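Long-range contacts in halohydrin dehalogenase (Rhizobium radiobacter, PDB 4IY1), which probably catalyses the reversible ring closure of vicinal halohydrins to epoxides with release of halide, on a short-chain dehydrogenase/reductase scaffold: residues A82-Y92 and P138-A146; K123-A133 and E165-N176. The protein carries 37 engineered substitutions. All coordinates share one frame; numbering follows the deposited sequence.

Contact 1: residues A82-Y92 and P138-A146; sequences APVEWRPIDKY and PWKELSTYA. Engineered in segment 82-92: Ala82 (natural residue Phe), Pro83 (natural residue Ala), Val84 (natural residue Pro), Trp86 (natural residue Phe), Arg87 (natural residue Gln). Engineered in segment 138-146: Ala146 (natural residue Thr).
Trp86, an engineered residue, points the edge of its six-membered ring at the indole of Trp139. Trp86 CH2 lies 3.4 Å from Trp139 CD1 and the planes stand at 70°, which makes the pair an offset edge-to-face stack. On one face of the Trp86 ring Leu142 CD1 makes a CH-pi contact, 4.1 Å from the centroid of the six-membered ring. At the edge, Trp86 CE3 meets Lys140 O at 3.4 Å. A second CH-pi contact joins Thr144 and Tyr92: Thr144 CG2 stands over the centre of the Tyr92 ring, 4.0 Å from its centroid, while NH1 of the engineered Arg87 lies above the opposite face, toward the rim. The engineered Val84 adds aliphatic packing, its CB 4.2 Å from Tyr145 CD2.

The polar tie is a backbone one. Arg87 N donates to Glu141 O at 3.1 Å, nearly straight at 169° and in the carbonyl plane. The Glu141 side chain, extended beyond CG (chi2 170°), runs alongside the Arg87-Pro88 peptide with CG 3.7 Å from Pro88 N, and its carboxylate continues to a salt bridge from OE2 to Arg248 of the third subunit. An alanine here would keep the carbonyl link but is likely to leave that arginine without its carboxylate mate and to uncover the peptide on which CG rests.

Other subunits border the same loops: Glu165 of the second subunit pairs with Lys140, and Trp249 of the third meets Trp86 edge-to-face. The chemistry between the segments is thus mostly aromatic and aliphatic, with a single backbone hydrogen bond, which implies that such packing does most of the joining of the loop before helix 94-122 to the start of helix 143-163, while the carboxylate of Glu141 and the amine of Lys140 turn to other subunits.

Contact 2: residues K123-A133 and E165-N176; sequences KSGHIIFITSA and EHNIPVFAIAPN. Engineered in segment 165-176: His166 (natural residue Tyr), Ala174 (natural residue Gly).
A Rossmann-type beta-alpha-beta crossover brings strands 126-130 and 170-175 together as parallel neighbours, helix 143-163 joining them; their axes approach to 4.6 Å at 22°. The evidence for the pairing is an alternating ladder: Ile127 N gives to Pro169 O, Phe171 N to Ile127 O, Phe129 N to Phe171 O, Ile173 N to Phe129 O at 2.8 Å, and Thr131 N to Ile173 O. Beyond the end of strand 126-130, Ala133 N still gives a hydrogen bond to O of Pro175, the last residue of strand 170-175, at 2.9 Å, from above the carbonyl plane.

Ile127, Phe129, Val170 and Ala172 share one face of the sheet, where helices 94-122 and 143-163 cover the Phe129 side chain. On the other face Ile128 spans two partners: CG1 comes to the edge of the Phe171 ring, and CG2, anti to the backbone N, meets Ile173 CD1 at 3.9 Å. Nearby, Pro169 CD lies over a face of the His126 imidazole, whose NE2 is hydrogen-bonded to Asp230.

Before the strands begin, Lys123 bends at chi2 (-88°) and chi4, which brings NZ into the ring plane of the engineered His166, 2.9 Å from ND1; NZ also makes a hydrogen bond to Lys120 O. Beside it, Asn167 ND2 donates to Lys123 O at 3.1 Å and 174°, with the acceptor in the amide plane, while one water accepts from Gly125 N and donates to Asn167 O at 2.7 Å.

The two contacts alternate along the chain, and their centres lie about 25 Å apart. Helix 143-163 begins within contact 1, and a short loop then carries the chain on to strand 170-175 of contact 2. They meet just past the C-terminal ends of strands 126-130 and 170-175: Tyr145 CE1 stands 3.7 Å from Ser132 OG, and Trp139 CH2 lies 3.0 Å from Asn176 ND2. Tyr145 OH is hydrogen-bonded to Arg149 one helical turn later, and the Arg149 side chain also touches Ser132. This Ser, Tyr-x-x-x-Arg grouping is consistent with the catalytic triad of halohydrin dehalogenases, so the seam between contact 2 and contact 1 probably borders the active site.

Contact 1: residues A82-Y92 and P138-A146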
loop_
_atom_site.group_PDB
_atom_site.type_symbol
_atom_site.label_atom_id
_atom_site.label_comp_id
_atom_site.label_asym_id
_atom_site.label_seq_id
_atom_site.Cartn_x
_atom_site.Cartn_y
_atom_site.Cartn_z
ATOM N N ALA B 82 5.602 22.180 8.583
ATOM C CA ALA B 82 5.673 23.257 7.624
ATOM C C ALA B 82 4.280 23.730 7.373
ATOM O O ALA B 82 3.325 22.951 7.500
ATOM C CB ALA B 82 6.311 22.786 6.327
ATOM N N PRO B 83 4.138 25.012 7.024
ATOM C CA PRO B 83 2.794 25.494 6.739
ATOM C C PRO B 83 2.241 24.793 5.509
ATOM O O PRO B 83 2.881 24.815 4.458
ATOM C CB PRO B 83 3.014 26.992 6.463
ATOM C CG PRO B 83 4.225 27.334 7.262
ATOM C CD PRO B 83 5.108 26.117 7.158
ATOM N N VAL B 84 1.104 24.117 5.664
ATOM C CA VAL B 84 0.215 23.827 4.540
ATOM C C VAL B 84 -0.756 24.981 4.294
ATOM O O VAL B 84 -1.503 25.384 5.194
ATOM C CB VAL B 84 -0.615 22.548 4.770
ATOM C CG1 VAL B 84 -1.227 22.526 6.170
ATOM C CG2 VAL B 84 -1.705 22.445 3.720
ATOM N N GLU B 85 -0.727 25.517 3.078
ATOM C CA GLU B 85 -1.788 26.388 2.583
ATOM C C GLU B 85 -2.239 25.901 1.212
ATOM O O GLU B 85 -1.449 25.884 0.264
ATOM C CB GLU B 85 -1.295 27.837 2.484
ATOM C CG GLU B 85 -1.366 28.617 3.786
ATOM C CD GLU B 85 -0.047 29.276 4.144
ATOM O OE1 GLU B 85 0.007 29.950 5.193
ATOM O OE2 GLU B 85 0.943 29.105 3.394
ATOM N N TRP B 86 -3.505 25.505 1.116
ATOM C CA TRP B 86 -4.036 24.869 -0.093
ATOM C C TRP B 86 -3.951 25.771 -1.296
ATOM O O TRP B 86 -4.184 26.973 -1.193
ATOM C CB TRP B 86 -5.481 24.445 0.133
ATOM C CG TRP B 86 -5.730 23.840 1.499
ATOM C CD1 TRP B 86 -5.633 24.471 2.743
ATOM C CD2 TRP B 86 -6.160 22.469 1.801
ATOM N NE1 TRP B 86 -5.958 23.601 3.761
ATOM C CE2 TRP B 86 -6.275 22.385 3.267
ATOM C CE3 TRP B 86 -6.442 21.341 1.035
ATOM C CZ2 TRP B 86 -6.647 21.221 3.907
ATOM C CZ3 TRP B 86 -6.831 20.174 1.698
ATOM C CH2 TRP B 86 -6.951 20.125 3.099
ATOM N N ARG B 87 -3.621 25.199 -2.452
ATOM C CA ARG B 87 -3.403 25.983 -3.671
ATOM C C ARG B 87 -3.295 25.050 -4.868
ATOM O O ARG B 87 -2.888 23.896 -4.722
ATOM C CB ARG B 87 -2.124 26.822 -3.568
ATOM C CG ARG B 87 -1.790 27.292 -2.159
ATOM C CD ARG B 87 -0.541 28.163 -2.123
ATOM N NE ARG B 87 -0.822 29.538 -2.518
ATOM C CZ ARG B 87 -0.602 30.031 -3.734
ATOM N NH1 ARG B 87 -0.061 29.270 -4.682
ATOM N NH2 ARG B 87 -0.927 31.290 -4.003
ATOM N N PRO B 88 -3.677 25.539 -6.057
ATOM C CA PRO B 88 -3.594 24.739 -7.268
ATOM C C PRO B 88 -2.167 24.761 -7.794
ATOM O O PRO B 88 -1.420 25.709 -7.520
ATOM C CB PRO B 88 -4.537 25.468 -8.244
ATOM C CG PRO B 88 -5.050 26.683 -7.516
ATOM C CD PRO B 88 -4.152 26.899 -6.339
ATOM N N ILE B 89 -1.787 23.705 -8.511
ATOM C CA ILE B 89 -0.402 23.496 -8.933
ATOM C C ILE B 89 0.144 24.711 -9.697
ATOM O O ILE B 89 1.232 25.209 -9.393
ATOM C CB ILE B 89 -0.264 22.227 -9.806
ATOM C CG1 ILE B 89 1.130 22.147 -10.442
ATOM C CG2 ILE B 89 -1.337 22.198 -10.882
ATOM C CD1 ILE B 89 2.135 21.372 -9.624
ATOM N N ASP B 90 -0.630 25.207 -10.662
ATOM C CA ASP B 90 -0.193 26.330 -11.487
ATOM C C ASP B 90 0.073 27.640 -10.716
ATOM O O ASP B 90 0.794 28.504 -11.208
ATOM C CB ASP B 90 -1.156 26.565 -12.649
ATOM C CG ASP B 90 -2.596 26.752 -12.192
ATOM O OD1 ASP B 90 -3.043 26.044 -11.261
ATOM O OD2 ASP B 90 -3.295 27.592 -12.790
ATOM N N LYS B 91 -0.439 27.741 -9.489
ATOM C CA LYS B 91 -0.246 28.933 -8.642
ATOM C C LYS B 91 1.071 28.939 -7.866
ATOM O O LYS B 91 1.697 29.989 -7.708
ATOM C CB LYS B 91 -1.397 29.083 -7.638
ATOM C CG LYS B 91 -2.704 29.600 -8.225
ATOM C CD LYS B 91 -2.476 30.492 -9.438
ATOM C CE LYS B 91 -3.736 31.295 -9.731
ATOM N NZ LYS B 91 -3.641 31.976 -11.054
ATOM N N TYR B 92 1.424 27.792 -7.286
ATOM C CA TYR B 92 2.683 27.644 -6.550
ATOM C C TYR B 92 3.821 28.132 -7.404
ATOM O O TYR B 92 3.836 27.897 -8.608
ATOM C CB TYR B 92 2.946 26.180 -6.223
ATOM C CG TYR B 92 2.258 25.706 -4.990
ATOM C CD1 TYR B 92 1.171 24.845 -5.075
ATOM C CD2 TYR B 92 2.717 26.078 -3.730
ATOM C CE1 TYR B 92 0.532 24.396 -3.937
ATOM C CE2 TYR B 92 2.077 25.651 -2.584
ATOM C CZ TYR B 92 0.983 24.811 -2.696
ATOM O OH TYR B 92 0.315 24.394 -1.568
ATOM N N PRO B 138 -6.361 11.460 0.721
ATOM C CA PRO B 138 -7.542 11.723 -0.098
ATOM C C PRO B 138 -7.788 13.213 -0.390
ATOM O O PRO B 138 -8.816 13.542 -0.999
ATOM C CB PRO B 138 -8.671 11.186 0.772
ATOM C CG PRO B 138 -8.213 11.527 2.168
ATOM C CD PRO B 138 -6.710 11.332 2.156
ATOM N N TRP B 139 -6.886 14.101 0.048
ATOM C CA TRP B 139 -7.048 15.551 -0.226
ATOM C C TRP B 139 -6.720 15.981 -1.630
ATOM O O TRP B 139 -5.915 15.343 -2.312
ATOM C CB TRP B 139 -6.229 16.379 0.746
ATOM C CG TRP B 139 -6.764 16.327 2.149
ATOM C CD1 TRP B 139 -7.911 16.943 2.651
ATOM C CD2 TRP B 139 -6.247 15.537 3.242
ATOM N NE1 TRP B 139 -8.065 16.666 3.979
ATOM C CE2 TRP B 139 -7.116 15.803 4.388
ATOM C CE3 TRP B 139 -5.153 14.696 3.402
ATOM C CZ2 TRP B 139 -6.899 15.229 5.617
ATOM C CZ3 TRP B 139 -4.941 14.118 4.647
ATOM C CH2 TRP B 139 -5.794 14.380 5.732
ATOM N N LYS B 140 -7.291 17.109 -2.062
ATOM C CA LYS B 140 -6.836 17.765 -3.278
ATOM C C LYS B 140 -6.275 19.160 -3.013
ATOM O O LYS B 140 -6.340 19.661 -1.891
ATOM C CB LYS B 140 -7.935 17.792 -4.330
ATOM C CG LYS B 140 -9.334 18.047 -3.788
ATOM C CD LYS B 140 -10.358 18.033 -4.914
ATOM C CE LYS B 140 -11.552 18.939 -4.607
ATOM N NZ LYS B 140 -12.085 19.555 -5.874
ATOM N N GLU B 141 -5.549 19.697 -3.985
ATOM C CA GLU B 141 -4.781 20.955 -3.803
ATOM C C GLU B 141 -3.808 21.015 -2.625
ATOM O O GLU B 141 -3.432 22.116 -2.190
ATOM C CB GLU B 141 -5.710 22.158 -3.728
ATOM C CG GLU B 141 -5.912 22.819 -5.070
ATOM C CD GLU B 141 -7.003 23.855 -5.024
ATOM O OE1 GLU B 141 -7.868 23.835 -5.931
ATOM O OE2 GLU B 141 -7.006 24.651 -4.053
ATOM N N LEU B 142 -3.428 19.838 -2.117
ATOM C CA LEU B 142 -2.501 19.688 -0.998
ATOM C C LEU B 142 -1.171 19.068 -1.483
ATOM O O LEU B 142 -0.455 18.431 -0.720
ATOM C CB LEU B 142 -3.142 18.767 0.048
ATOM C CG LEU B 142 -2.601 18.809 1.475
ATOM C CD1 LEU B 142 -2.642 20.234 1.987
ATOM C CD2 LEU B 142 -3.366 17.873 2.402
ATOM N N SER B 143 -0.823 19.308 -2.734
ATOM C CA SER B 143 0.071 18.416 -3.463
ATOM C C SER B 143 1.546 18.470 -3.043
ATOM O O SER B 143 2.191 17.435 -2.864
ATOM C CB SER B 143 -0.066 18.637 -4.973
ATOM O OG SER B 143 0.904 19.561 -5.440
ATOM N N THR B 144 2.076 19.664 -2.860
ATOM C CA THR B 144 3.441 19.798 -2.374
ATOM C C THR B 144 3.598 19.134 -1.007
ATOM O O THR B 144 4.576 18.422 -0.759
ATOM C CB THR B 144 3.858 21.284 -2.246
ATOM O OG1 THR B 144 2.914 21.968 -1.425
ATOM C CG2 THR B 144 3.915 21.965 -3.617
ATOM N N TYR B 145 2.640 19.377 -0.114
ATOM C CA TYR B 145 2.682 18.814 1.222
ATOM C C TYR B 145 2.577 17.279 1.224
ATOM O O TYR B 145 3.303 16.606 1.941
ATOM C CB TYR B 145 1.545 19.396 2.069
ATOM C CG TYR B 145 1.606 18.955 3.517
ATOM C CD1 TYR B 145 0.824 17.920 3.978
ATOM C CD2 TYR B 145 2.414 19.615 4.425
ATOM C CE1 TYR B 145 0.816 17.565 5.326
ATOM C CE2 TYR B 145 2.443 19.257 5.760
ATOM C CZ TYR B 145 1.607 18.256 6.215
ATOM O OH TYR B 145 1.714 17.837 7.530
ATOM N N ALA B 146 1.646 16.736 0.447
ATOM C CA ALA B 146 1.378 15.293 0.492
ATOM C C ALA B 146 2.655 14.604 0.038
ATOM O O ALA B 146 3.044 13.566 0.578
ATOM C CB ALA B 146 0.220 14.940 -0.447
#

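Contact 2: residues K123-A133 and E165-N176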
loop_
_atom_site.group_PDB
_atom_site.type_symbol
_atom_site.label_atom_id
_atom_site.label_comp_id
_atom_site.label_asym_id
_atom_site.label_seq_id
_atom_site.Cartn_x
_atom_site.Cartn_y
_atom_site.Cartn_z
ATOM N N LYS B 123 25.836 0.193 17.833
ATOM C CA LYS B 123 24.808 -0.768 17.489
ATOM C C LYS B 123 23.568 -0.566 18.392
ATOM O O LYS B 123 23.042 -1.516 18.943
ATOM C CB LYS B 123 25.322 -2.202 17.601
ATOM C CG LYS B 123 26.538 -2.497 16.738
ATOM C CD LYS B 123 26.094 -2.944 15.350
ATOM C CE LYS B 123 27.248 -2.978 14.351
ATOM N NZ LYS B 123 27.568 -1.616 13.832
ATOM N N SER B 124 23.156 0.681 18.598
ATOM C CA SER B 124 21.869 0.920 19.227
ATOM C C SER B 124 21.369 2.344 18.994
ATOM O O SER B 124 22.148 3.284 18.893
ATOM C CB SER B 124 21.913 0.570 20.723
ATOM O OG SER B 124 22.226 1.703 21.501
ATOM N N GLY B 125 20.053 2.491 18.926
ATOM C CA GLY B 125 19.436 3.778 18.659
ATOM C C GLY B 125 18.062 3.490 18.071
ATOM O O GLY B 125 17.766 2.346 17.703
ATOM N N HIS B 126 17.195 4.494 18.092
ATOM C CA HIS B 126 15.898 4.407 17.438
ATOM C C HIS B 126 15.668 5.721 16.774
ATOM O O HIS B 126 15.995 6.770 17.338
ATOM C CB HIS B 126 14.796 4.169 18.471
ATOM C CG HIS B 126 14.844 2.813 19.103
ATOM N ND1 HIS B 126 15.610 2.548 20.173
ATOM C CD2 HIS B 126 14.074 1.664 18.881
ATOM C CE1 HIS B 126 15.469 1.244 20.523
ATOM N NE2 HIS B 126 14.509 0.711 19.761
ATOM N N ILE B 127 15.109 5.675 15.565
ATOM C CA ILE B 127 14.848 6.859 14.788
ATOM C C ILE B 127 13.404 6.896 14.315
ATOM O O ILE B 127 12.872 5.890 13.825
ATOM C CB ILE B 127 15.778 6.898 13.561
ATOM C CG1 ILE B 127 17.245 7.015 14.036
ATOM C CG2 ILE B 127 15.428 8.076 12.657
ATOM C CD1 ILE B 127 18.198 7.176 12.870
ATOM N N ILE B 128 12.733 8.004 14.608
ATOM C CA ILE B 128 11.286 8.115 14.393
ATOM C C ILE B 128 11.022 9.433 13.714
ATOM O O ILE B 128 11.432 10.462 14.208
ATOM C CB ILE B 128 10.512 8.120 15.709
ATOM C CG1 ILE B 128 10.597 6.774 16.378
ATOM C CG2 ILE B 128 9.050 8.489 15.482
ATOM C CD1 ILE B 128 10.524 6.851 17.892
ATOM N N PHE B 129 10.491 9.368 12.496
ATOM C CA PHE B 129 10.042 10.542 11.778
ATOM C C PHE B 129 8.548 10.740 12.080
ATOM O O PHE B 129 7.736 9.847 11.830
ATOM C CB PHE B 129 10.202 10.315 10.269
ATOM C CG PHE B 129 11.645 10.228 9.798
ATOM C CD1 PHE B 129 11.929 9.848 8.507
ATOM C CD2 PHE B 129 12.704 10.514 10.661
ATOM C CE1 PHE B 129 13.238 9.762 8.050
ATOM C CE2 PHE B 129 14.014 10.395 10.237
ATOM C CZ PHE B 129 14.282 10.004 8.930
ATOM N N ILE B 130 8.166 11.946 12.466
ATOM C CA ILE B 130 6.749 12.277 12.452
ATOM C C ILE B 130 6.330 12.893 11.123
ATOM O O ILE B 130 6.740 14.001 10.794
ATOM C CB ILE B 130 6.333 13.112 13.691
ATOM C CG1 ILE B 130 6.692 12.324 14.944
ATOM C CG2 ILE B 130 4.821 13.326 13.696
ATOM C CD1 ILE B 130 6.527 13.111 16.214
ATOM N N THR B 131 5.618 12.115 10.283
ATOM C CA THR B 131 5.238 12.631 8.953
ATOM C C THR B 131 3.758 13.091 8.871
ATOM O O THR B 131 3.350 13.995 9.614
ATOM C CB THR B 131 5.642 11.651 7.816
ATOM O OG1 THR B 131 4.828 10.475 7.874
ATOM C CG2 THR B 131 7.155 11.212 8.015
ATOM N N SER B 132 2.962 12.475 7.992
ATOM C CA SER B 132 1.547 12.797 7.888
ATOM C C SER B 132 0.783 11.771 7.053
ATOM O O SER B 132 1.312 11.264 6.054
ATOM C CB SER B 132 1.367 14.161 7.253
ATOM O OG SER B 132 0.004 14.382 6.966
ATOM N N ALA B 133 -0.514 11.610 7.362
ATOM C CA ALA B 133 -1.367 10.666 6.648
ATOM C C ALA B 133 -1.846 11.307 5.362
ATOM O O ALA B 133 -2.513 10.674 4.550
ATOM C CB ALA B 133 -2.543 10.237 7.514
ATOM N N GLU B 165 20.901 -3.824 10.144
ATOM C CA GLU B 165 22.129 -4.607 10.302
ATOM C C GLU B 165 22.854 -4.100 11.537
ATOM O O GLU B 165 23.600 -4.834 12.180
ATOM C CB GLU B 165 23.016 -4.359 9.077
ATOM C CG GLU B 165 24.188 -5.286 8.903
ATOM C CD GLU B 165 25.132 -4.784 7.824
ATOM O OE1 GLU B 165 26.364 -4.826 8.048
ATOM O OE2 GLU B 165 24.633 -4.320 6.773
ATOM N N HIS B 166 22.676 -2.823 11.834
ATOM C CA HIS B 166 23.351 -2.208 12.965
ATOM C C HIS B 166 22.453 -2.102 14.153
ATOM O O HIS B 166 22.676 -1.306 15.055
ATOM C CB HIS B 166 23.925 -0.853 12.578
ATOM C CG HIS B 166 24.764 -0.895 11.318
ATOM N ND1 HIS B 166 26.062 -1.280 11.320
ATOM C CD2 HIS B 166 24.417 -0.690 9.975
ATOM C CE1 HIS B 166 26.512 -1.343 10.049
ATOM N NE2 HIS B 166 25.516 -0.955 9.229
ATOM N N ASN B 167 21.410 -2.908 14.152
ATOM C CA ASN B 167 20.459 -2.933 15.266
ATOM C C ASN B 167 19.780 -1.587 15.606
ATOM O O ASN B 167 19.542 -1.282 16.778
ATOM C CB ASN B 167 21.123 -3.514 16.510
ATOM C CG ASN B 167 20.135 -3.769 17.629
ATOM O OD1 ASN B 167 19.124 -4.447 17.437
ATOM N ND2 ASN B 167 20.416 -3.221 18.805
ATOM N N ILE B 168 19.410 -0.825 14.583
ATOM C CA ILE B 168 18.754 0.469 14.784
ATOM C C ILE B 168 17.416 0.470 14.052
ATOM O O ILE B 168 17.392 0.661 12.830
ATOM C CB ILE B 168 19.606 1.583 14.172
ATOM C CG1 ILE B 168 20.920 1.730 14.940
ATOM C CG2 ILE B 168 18.883 2.926 14.162
ATOM C CD1 ILE B 168 21.964 2.461 14.150
ATOM N N PRO B 169 16.288 0.378 14.800
ATOM C CA PRO B 169 14.963 0.391 14.161
ATOM C C PRO B 169 14.613 1.782 13.671
ATOM O O PRO B 169 15.028 2.766 14.281
ATOM C CB PRO B 169 14.018 -0.014 15.306
ATOM C CG PRO B 169 14.903 -0.795 16.251
ATOM C CD PRO B 169 16.188 -0.003 16.220
ATOM N N VAL B 170 13.977 1.872 12.502
ATOM C CA VAL B 170 13.560 3.188 11.978
ATOM C C VAL B 170 12.042 3.145 11.659
ATOM O O VAL B 170 11.561 2.145 11.168
ATOM C CB VAL B 170 14.359 3.557 10.711
ATOM C CG1 VAL B 170 14.005 4.930 10.217
ATOM C CG2 VAL B 170 15.894 3.466 10.957
ATOM N N PHE B 171 11.306 4.196 12.018
ATOM C CA PHE B 171 9.829 4.187 11.992
ATOM C C PHE B 171 9.378 5.530 11.452
ATOM O O PHE B 171 10.034 6.543 11.720
ATOM C CB PHE B 171 9.243 4.066 13.404
ATOM C CG PHE B 171 9.639 2.833 14.121
ATOM C CD1 PHE B 171 10.517 2.893 15.175
ATOM C CD2 PHE B 171 9.085 1.595 13.764
ATOM C CE1 PHE B 171 10.860 1.750 15.877
ATOM C CE2 PHE B 171 9.456 0.447 14.432
ATOM C CZ PHE B 171 10.334 0.517 15.483
ATOM N N ALA B 172 8.223 5.565 10.780
ATOM C CA ALA B 172 7.509 6.840 10.552
ATOM C C ALA B 172 6.114 6.829 11.205
ATOM O O ALA B 172 5.425 5.813 11.189
ATOM C CB ALA B 172 7.380 7.142 9.064
ATOM N N ILE B 173 5.710 7.953 11.787
ATOM C CA ILE B 173 4.356 8.053 12.331
ATOM C C ILE B 173 3.599 9.073 11.512
ATOM O O ILE B 173 3.988 10.226 11.445
ATOM C CB ILE B 173 4.338 8.482 13.816
ATOM C CG1 ILE B 173 4.898 7.376 14.701
ATOM C CG2 ILE B 173 2.891 8.794 14.261
ATOM C CD1 ILE B 173 5.211 7.853 16.129
ATOM N N ALA B 174 2.528 8.629 10.860
ATOM C CA ALA B 174 1.845 9.455 9.886
ATOM C C ALA B 174 0.453 9.832 10.458
ATOM O O ALA B 174 -0.480 9.061 10.353
ATOM C CB ALA B 174 1.664 8.668 8.570
ATOM N N PRO B 175 0.351 10.985 11.118
ATOM C CA PRO B 175 -0.882 11.296 11.834
ATOM C C PRO B 175 -1.910 12.023 10.993
ATOM O O PRO B 175 -1.599 12.561 9.923
ATOM C CB PRO B 175 -0.411 12.185 13.003
ATOM C CG PRO B 175 1.088 12.262 12.884
ATOM C CD PRO B 175 1.445 11.883 11.493
ATOM N N ASN B 176 -3.163 11.925 11.404
ATOM C CA ASN B 176 -4.155 12.945 11.033
ATOM C C ASN B 176 -5.131 13.142 12.197
ATOM O O ASN B 176 -5.439 12.190 12.897
ATOM C CB ASN B 176 -4.905 12.553 9.752
ATOM C CG ASN B 176 -5.914 13.615 9.309
ATOM O OD1 ASN B 176 -7.132 13.460 9.492
ATOM N ND2 ASN B 176 -5.417 14.688 8.718
HETATM O O HOH W 1 18.477 -0.263 19.079
#